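Local coordinates for protein AFP (Microbacterium arborescens, PDB 2YJK) that is a Dps-family ferritin-like protein that takes up iron and probably binds it in the ferric state within a twelve-subunit assembly, at residues E56-V61 against W153-H158. Sequence-based numbering, arbitrary orientation.
With OFE (Iron(II) oxide), chain B.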
ATOM      1  N   GLU C  56      11.417  12.488  17.879  1.00 29.99           N
ATOM      2  CA  GLU C  56      11.259  11.749  16.630  1.00 32.19           C
ATOM      3  C   GLU C  56      12.534  11.512  15.873  1.00 30.70           C
ATOM      4  O   GLU C  56      12.739  10.403  15.381  1.00 29.60           O
ATOM      5  CB  GLU C  56      10.225  12.407  15.722  1.00 33.37           C
ATOM      6  CG  GLU C  56       8.833  12.338  16.324  1.00 42.07           C
ATOM      7  CD  GLU C  56       7.729  12.294  15.265  1.00 56.76           C
ATOM      8  OE1 GLU C  56       7.930  12.874  14.142  1.00 61.07           O
ATOM      9  OE2 GLU C  56       6.657  11.687  15.565  1.00 61.31           O
ATOM     10  N   LEU C  57      13.398  12.532  15.789  1.00 30.10           N
ATOM     11  CA  LEU C  57      14.736  12.348  15.201  1.00 30.54           C
ATOM     12  C   LEU C  57      15.563  11.248  15.918  1.00 30.39           C
ATOM     13  O   LEU C  57      16.190  10.402  15.260  1.00 30.27           O
ATOM     14  CB  LEU C  57      15.520  13.674  15.150  1.00 30.37           C
ATOM     15  CG  LEU C  57      16.976  13.611  14.676  1.00 32.37           C
ATOM     16  CD1 LEU C  57      16.966  13.069  13.225  1.00 32.40           C
ATOM     17  CD2 LEU C  57      17.554  15.055  14.673  1.00 32.17           C
ATOM     18  N   LEU C  58      15.591  11.271  17.251  1.00 29.74           N
ATOM     19  CA  LEU C  58      16.263  10.221  17.995  1.00 29.60           C
ATOM     20  C   LEU C  58      15.690   8.835  17.681  1.00 30.15           C
ATOM     21  O   LEU C  58      16.433   7.914  17.471  1.00 31.17           O
ATOM     22  CB  LEU C  58      16.212  10.506  19.497  1.00 29.16           C
ATOM     23  CG  LEU C  58      17.101  11.634  20.034  1.00 32.08           C
ATOM     24  CD1 LEU C  58      16.742  11.995  21.516  1.00 31.07           C
ATOM     25  CD2 LEU C  58      18.541  11.209  19.963  1.00 31.71           C
ATOM     26  N   ASP C  59      14.374   8.668  17.593  1.00 31.86           N
ATOM     27  CA  ASP C  59      13.826   7.363  17.188  1.00 32.86           C
ATOM     28  C   ASP C  59      14.398   6.908  15.823  1.00 32.30           C
ATOM     29  O   ASP C  59      14.633   5.718  15.586  1.00 31.03           O
ATOM     30  CB  ASP C  59      12.291   7.361  17.150  1.00 33.10           C
ATOM     31  CG  ASP C  59      11.693   6.248  18.034  1.00 38.88           C
ATOM     32  OD1 ASP C  59      12.462   5.465  18.663  1.00 42.03           O
ATOM     33  OD2 ASP C  59      10.449   6.163  18.158  1.00 47.00           O
ATOM     34  N   SER C  60      14.626   7.859  14.930  1.00 31.19           N
ATOM     35  CA  SER C  60      15.072   7.481  13.613  1.00 31.83           C
ATOM     36  C   SER C  60      16.577   7.144  13.604  1.00 30.78           C
ATOM     37  O   SER C  60      16.996   6.196  12.932  1.00 29.68           O
ATOM     38  CB  SER C  60      14.545   8.500  12.595  1.00 32.08           C
ATOM     39  OG  SER C  60      15.610   9.070  11.925  1.00 38.63           O
ATOM     40  N   VAL C  61      17.337   7.779  14.506  1.00 30.29           N
ATOM     41  CA  VAL C  61      18.756   7.437  14.779  1.00 30.49           C
ATOM     42  C   VAL C  61      18.896   6.012  15.344  1.00 28.47           C
ATOM     43  O   VAL C  61      19.777   5.276  14.963  1.00 28.70           O
ATOM     44  CB  VAL C  61      19.433   8.486  15.753  1.00 29.92           C
ATOM     45  CG1 VAL C  61      20.715   7.987  16.413  1.00 33.28           C
ATOM     46  CG2 VAL C  61      19.646   9.892  15.024  1.00 31.94           C
ATOM     47  N   TRP C 153      25.015  15.041  11.166  1.00 29.89           N
ATOM     48  CA  TRP C 153      24.714  16.356  10.682  1.00 29.93           C
ATOM     49  C   TRP C 153      23.322  16.805  11.187  1.00 30.03           C
ATOM     50  O   TRP C 153      23.194  17.916  11.711  1.00 29.80           O
ATOM     51  CB  TRP C 153      24.824  16.385   9.151  1.00 31.50           C
ATOM     52  CG  TRP C 153      24.031  17.494   8.459  1.00 31.96           C
ATOM     53  CD1 TRP C 153      24.000  18.808   8.800  1.00 34.22           C
ATOM     54  CD2 TRP C 153      23.166  17.352   7.293  1.00 35.55           C
ATOM     55  NE1 TRP C 153      23.144  19.503   7.949  1.00 34.01           N
ATOM     56  CE2 TRP C 153      22.638  18.643   7.010  1.00 35.44           C
ATOM     57  CE3 TRP C 153      22.779  16.251   6.476  1.00 35.59           C
ATOM     58  CZ2 TRP C 153      21.734  18.889   5.927  1.00 35.85           C
ATOM     59  CZ3 TRP C 153      21.891  16.490   5.380  1.00 37.71           C
ATOM     60  CH2 TRP C 153      21.384  17.803   5.122  1.00 38.38           C
ATOM     61  N   PHE C 154      22.304  15.946  11.029  1.00 27.98           N
ATOM     62  CA  PHE C 154      20.962  16.271  11.476  1.00 30.15           C
ATOM     63  C   PHE C 154      20.917  16.643  12.948  1.00 30.15           C
ATOM     64  O   PHE C 154      20.223  17.569  13.304  1.00 30.68           O
ATOM     65  CB  PHE C 154      20.005  15.143  11.214  1.00 29.70           C
ATOM     66  CG  PHE C 154      19.580  15.027   9.788  1.00 33.38           C
ATOM     67  CD1 PHE C 154      20.178  15.768   8.783  1.00 39.14           C
ATOM     68  CD2 PHE C 154      18.611  14.106   9.429  1.00 42.70           C
ATOM     69  CE1 PHE C 154      19.766  15.638   7.451  1.00 39.02           C
ATOM     70  CE2 PHE C 154      18.209  13.986   8.093  1.00 45.90           C
ATOM     71  CZ  PHE C 154      18.797  14.766   7.118  1.00 41.38           C
ATOM     72  N   LEU C 155      21.717  15.963  13.770  1.00 30.05           N
ATOM     73  CA  LEU C 155      21.810  16.263  15.183  1.00 30.66           C
ATOM     74  C   LEU C 155      22.553  17.569  15.388  1.00 31.09           C
ATOM     75  O   LEU C 155      22.025  18.492  16.016  1.00 31.35           O
ATOM     76  CB  LEU C 155      22.434  15.075  15.945  1.00 30.89           C
ATOM     77  CG  LEU C 155      21.473  13.872  16.066  1.00 31.94           C
ATOM     78  CD1 LEU C 155      22.200  12.574  16.217  1.00 31.94           C
ATOM     79  CD2 LEU C 155      20.457  14.007  17.216  1.00 34.00           C
ATOM     80  N   LEU C 156      23.731  17.704  14.784  1.00 31.26           N
ATOM     81  CA  LEU C 156      24.573  18.850  15.035  1.00 32.75           C
ATOM     82  C   LEU C 156      24.017  20.156  14.440  1.00 32.56           C
ATOM     83  O   LEU C 156      24.289  21.212  14.976  1.00 32.26           O
ATOM     84  CB  LEU C 156      25.981  18.595  14.506  1.00 33.12           C
ATOM     85  CG  LEU C 156      27.241  18.804  15.319  1.00 39.87           C
ATOM     86  CD1 LEU C 156      27.071  18.735  16.908  1.00 40.42           C
ATOM     87  CD2 LEU C 156      28.357  17.853  14.764  1.00 37.98           C
ATOM     88  N   ALA C 157      23.244  20.085  13.349  1.00 30.64           N
ATOM     89  CA  ALA C 157      22.735  21.309  12.696  1.00 30.67           C
ATOM     90  C   ALA C 157      21.883  22.162  13.669  1.00 30.81           C
ATOM     91  O   ALA C 157      21.778  23.374  13.487  1.00 30.35           O
ATOM     92  CB  ALA C 157      21.912  20.945  11.378  1.00 29.66           C
ATOM     93  N   HIS C 158      21.320  21.525  14.710  1.00 31.38           N
ATOM     94  CA  HIS C 158      20.450  22.182  15.700  1.00 33.39           C
ATOM     95  C   HIS C 158      21.209  23.107  16.674  1.00 37.01           C
ATOM     96  O   HIS C 158      20.568  23.867  17.381  1.00 38.98           O
ATOM     97  CB  HIS C 158      19.687  21.175  16.564  1.00 31.40           C
ATOM     98  CG  HIS C 158      18.571  20.483  15.857  1.00 33.15           C
ATOM     99  ND1 HIS C 158      18.744  19.297  15.164  1.00 31.06           N
ATOM    100  CD2 HIS C 158      17.257  20.821  15.716  1.00 32.28           C
ATOM    101  CE1 HIS C 158      17.579  18.920  14.652  1.00 30.23           C
ATOM    102  NE2 HIS C 158      16.664  19.831  14.967  1.00 31.08           N
TER
HETATM  103 FE   OFE B1159       8.843   5.868  21.700  1.00 44.33          FE
HETATM  104  O   OFE B1159       9.384   4.421  19.751  0.50 26.15           O
HETATM  105  O   HOH W   1       7.385   7.503  20.811  1.00 33.39           O
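L57 points from helix 51-78 at residues 153-158, and its two methyls meet F154, L155 and H158. Both segments belong to the four-helix bundle of the ferritin fold. The tight part is mainly apolar, with L57, V61 and L155 at its centre. CG of L57 lies anti to the backbone N (chi1 175°), which carries the branch out to the other helix. There CD2 sits 4.0 Å from CD2 of L155, 3.9 Å from O of F154 and 3.9 Å from CE1 of H158, whose ring it approaches obliquely. V61 and L155 meet tip to tip, CG2 to CD1, at 3.9 Å. L58 adds a longer touch to CD2 of L155. Behind this patch L155 packs on I112 and I116 of helix 105-130, inside the bundle. The F154 side chain is more loosely packed. It crosses that of L57 at about a right angle, with CD1 of L57 4.2 Å from CB of F154 and at the ring edge, near its plane. This partly exposed ring meets H55 of a second subunit. D59 takes no part in the packing and is partly exposed. With K40 and H43 it lines the iron oxide pocket, and its OD1 forms a salt bridge with K40. No hydrogen bond links the two segments. ND1 of H158 makes weak hydrogen bonds within its own segment, the shorter to O of F154 at 2.9 Å, with a bent N-H...O angle of 126°.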